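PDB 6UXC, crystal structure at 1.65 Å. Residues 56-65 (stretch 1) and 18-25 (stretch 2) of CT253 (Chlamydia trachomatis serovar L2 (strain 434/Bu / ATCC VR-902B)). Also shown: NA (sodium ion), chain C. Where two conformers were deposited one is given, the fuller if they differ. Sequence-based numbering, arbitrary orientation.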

# COMPACT_ATOMS: atom_id res chain seq x y z
N SER A 56 11.60 4.96 6.15
CA SER A 56 12.16 5.92 5.21
C SER A 56 12.61 7.18 5.92
O SER A 56 11.85 7.80 6.68
CB SER A 56 11.12 6.29 4.15
OG SER A 56 11.61 7.37 3.35
N ASP A 57 13.85 7.60 5.68
CA ASP A 57 14.28 8.88 6.20
C ASP A 57 13.91 10.04 5.27
O ASP A 57 14.25 11.19 5.57
CB ASP A 57 15.79 8.89 6.47
CG ASP A 57 16.59 8.11 5.43
OD1 ASP A 57 16.55 8.49 4.24
OD2 ASP A 57 17.25 7.12 5.81
N LYS A 58 13.21 9.76 4.17
CA LYS A 58 12.72 10.79 3.27
C LYS A 58 11.32 11.24 3.61
O LYS A 58 10.89 12.31 3.15
CB LYS A 58 12.70 10.28 1.84
CG LYS A 58 14.06 10.13 1.17
CD LYS A 58 13.90 9.54 -0.22
N LEU A 59 10.59 10.45 4.38
CA LEU A 59 9.16 10.67 4.60
C LEU A 59 8.87 10.61 6.09
O LEU A 59 9.37 9.73 6.79
CB LEU A 59 8.32 9.60 3.88
CG LEU A 59 8.58 9.52 2.37
CD1 LEU A 59 7.77 8.35 1.79
CD2 LEU A 59 8.26 10.82 1.64
N LEU A 60 8.07 11.56 6.57
CA LEU A 60 7.67 11.62 7.97
C LEU A 60 6.23 11.12 8.06
O LEU A 60 5.32 11.80 7.58
CB LEU A 60 7.76 13.03 8.52
CG LEU A 60 7.41 13.22 10.00
CD1 LEU A 60 8.26 12.34 10.86
CD2 LEU A 60 7.60 14.68 10.41
N LEU A 61 6.03 9.98 8.68
CA LEU A 61 4.74 9.29 8.63
C LEU A 61 3.96 9.67 9.87
O LEU A 61 4.38 9.37 11.01
CB LEU A 61 4.93 7.79 8.54
CG LEU A 61 3.65 6.96 8.55
CD1 LEU A 61 2.83 7.14 7.29
CD2 LEU A 61 3.98 5.50 8.77
N ILE A 62 2.83 10.35 9.67
CA ILE A 62 2.01 10.80 10.78
C ILE A 62 1.03 9.71 11.16
O ILE A 62 0.73 8.78 10.40
CB ILE A 62 1.25 12.10 10.48
CG1 ILE A 62 0.07 11.85 9.52
CG2 ILE A 62 2.18 13.15 10.01
CD1 ILE A 62 -1.04 12.83 9.64
N LYS A 63 0.51 9.83 12.39
CA LYS A 63 -0.64 9.10 12.86
C LYS A 63 -1.92 9.93 12.67
O LYS A 63 -1.99 11.09 13.09
CB LYS A 63 -0.42 8.73 14.33
CG LYS A 63 -1.62 8.09 15.01
CD LYS A 63 -1.90 6.71 14.51
CE LYS A 63 -3.21 6.21 15.15
NZ LYS A 63 -3.65 4.88 14.66
N HIS A 64 -2.91 9.35 12.00
CA HIS A 64 -4.20 10.01 11.83
C HIS A 64 -5.31 9.06 12.27
O HIS A 64 -5.08 7.88 12.55
CB HIS A 64 -4.42 10.45 10.39
CG HIS A 64 -4.51 9.30 9.46
ND1 HIS A 64 -5.69 8.64 9.18
CD2 HIS A 64 -3.54 8.66 8.76
CE1 HIS A 64 -5.45 7.64 8.36
NE2 HIS A 64 -4.15 7.64 8.08
N HIS A 65 -6.54 9.61 12.32
CA HIS A 65 -7.74 8.89 12.72
C HIS A 65 -8.85 9.08 11.69
O HIS A 65 -10.05 9.17 12.04
CB HIS A 65 -8.19 9.33 14.11
CG HIS A 65 -7.09 9.23 15.12
ND1 HIS A 65 -6.08 10.16 15.19
CD2 HIS A 65 -6.78 8.26 16.02
CE1 HIS A 65 -5.23 9.81 16.13
NE2 HIS A 65 -5.63 8.66 16.64
NA NA C . 9.86 7.82 7.74
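Stretch 2 (18-25) KGVVAMLP

Stretch 2 runs beside stretch 1 as a parallel β-strand neighbour. G19 to M23 have extended backbone conformations, in which phi runs from -71° to -127° and psi from 121° to 148°. G19, V20 and V21 form parallel bridges with L59, L60 and L61. The N-to-C directions diverge by 41° (signed crossing angle -41°), so the pair is parallel in sense but clearly twisted. The register follows from the CA atoms: L59 CA lies 5.0 Å from G19 CA, L60 CA 4.6 Å from V20 CA, and L61 CA 5.0 Å from V21 CA.

The hydrogen bonds confirm this register. L60 uses both its backbone groups: L60 N donates to G19 O (2.8 Å, N-H...O angle 172°), and L60 O accepts from V21 N (2.8 Å, 170°). V21 O then accepts from I62 N (2.9 Å, 171°). All three are short and nearly linear. At the start of the ladder the geometry is poorer: G19 N reaches K58 O at 3.3 Å with an angle of 135°, a weak bond.

Several backbone groups outside the ladder have other partners. L59 O binds the sodium ion at 2.2 Å, as does S56 O, also at 2.2 Å; waters 2 and 3 and two atoms from elsewhere in the structure complete its ligands. Water 2 ties the ion to the strand, since it accepts from L61 N at 2.9 Å. Farther along, water 1 bridges the stretches, accepting from M23 N (2.8 Å) and donating to I62 O (2.7 Å); here a water stands between M23 N and I62 O, in place of a direct backbone bond.

M23 O is taken instead by a side chain. H64, with chi1 at 64° (p), points its CB toward stretch 2, and H64 NE2 donates to M23 O at 2.9 Å and 177°, with the oxygen at the ring edge near its plane. This assigns a proton to NE2. Within stretch 1, S56 OG accepts from K58 N at 3.0 Å.

Apolar packing follows the alternation of the sheet. On the face carrying L59, L61 and V21, L59 CD2 meets V21 CG1 at 4.1 Å, while L61 CD1 lies 3.9 Å from V21 CG2 and 4.1 Å from M23 CB. On the face of L60 and V20, L60 CD2 approaches V20 CG2 at 4.4 Å. The tightest of these apolar contacts is I62 CG2 to V20 CG1, at 3.4 Å; I62 CG1 lies 4.0 Å from A22 CB.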

# COMPACT_ATOMS: atom_id res chain seq x y z
N LYS A 18 11.86 16.62 4.98
CA LYS A 18 11.08 15.41 4.74
C LYS A 18 9.62 15.75 4.40
O LYS A 18 8.99 16.60 5.05
CB LYS A 18 11.10 14.51 5.98
CG LYS A 18 12.46 13.93 6.31
CD LYS A 18 12.42 13.13 7.60
N GLY A 19 9.08 15.07 3.39
CA GLY A 19 7.67 15.18 3.13
C GLY A 19 6.87 14.49 4.22
O GLY A 19 7.19 13.37 4.63
N VAL A 20 5.81 15.16 4.68
CA VAL A 20 4.96 14.65 5.75
C VAL A 20 3.78 13.89 5.12
O VAL A 20 3.04 14.47 4.31
CB VAL A 20 4.46 15.78 6.66
CG1 VAL A 20 3.77 15.19 7.88
CG2 VAL A 20 5.64 16.67 7.07
N VAL A 21 3.65 12.60 5.45
CA VAL A 21 2.71 11.75 4.73
C VAL A 21 1.79 11.05 5.71
O VAL A 21 2.15 10.74 6.85
CB VAL A 21 3.40 10.69 3.83
CG1 VAL A 21 4.35 11.37 2.87
CG2 VAL A 21 4.13 9.66 4.67
N ALA A 22 0.56 10.83 5.25
CA ALA A 22 -0.43 10.01 5.92
C ALA A 22 -0.67 8.79 5.03
O ALA A 22 -0.84 8.96 3.82
CB ALA A 22 -1.74 10.76 6.12
N MET A 23 -0.67 7.59 5.61
CA MET A 23 -1.01 6.39 4.84
C MET A 23 -2.43 5.96 5.20
O MET A 23 -2.74 5.73 6.37
CB MET A 23 -0.07 5.22 5.10
CG MET A 23 -0.25 4.01 4.10
SD MET A 23 0.47 2.56 4.90
CE MET A 23 -0.84 2.12 6.07
N LEU A 24 -3.28 5.84 4.18
CA LEU A 24 -4.59 5.24 4.40
C LEU A 24 -4.46 3.73 4.56
O LEU A 24 -3.59 3.10 3.95
CB LEU A 24 -5.51 5.53 3.23
CG LEU A 24 -5.65 7.01 2.85
CD1 LEU A 24 -6.57 7.20 1.68
CD2 LEU A 24 -6.12 7.84 4.07
N PRO A 25 -5.35 3.12 5.31
CA PRO A 25 -5.45 1.66 5.26
C PRO A 25 -5.55 1.19 3.82
O PRO A 25 -6.27 1.77 3.00
CB PRO A 25 -6.73 1.36 6.04
CG PRO A 25 -6.90 2.54 6.96
CD PRO A 25 -6.39 3.72 6.19
O HOH W 1 -0.43 7.33 8.43
O HOH W 2 8.30 8.45 9.73
O HOH W 3 11.06 9.05 9.61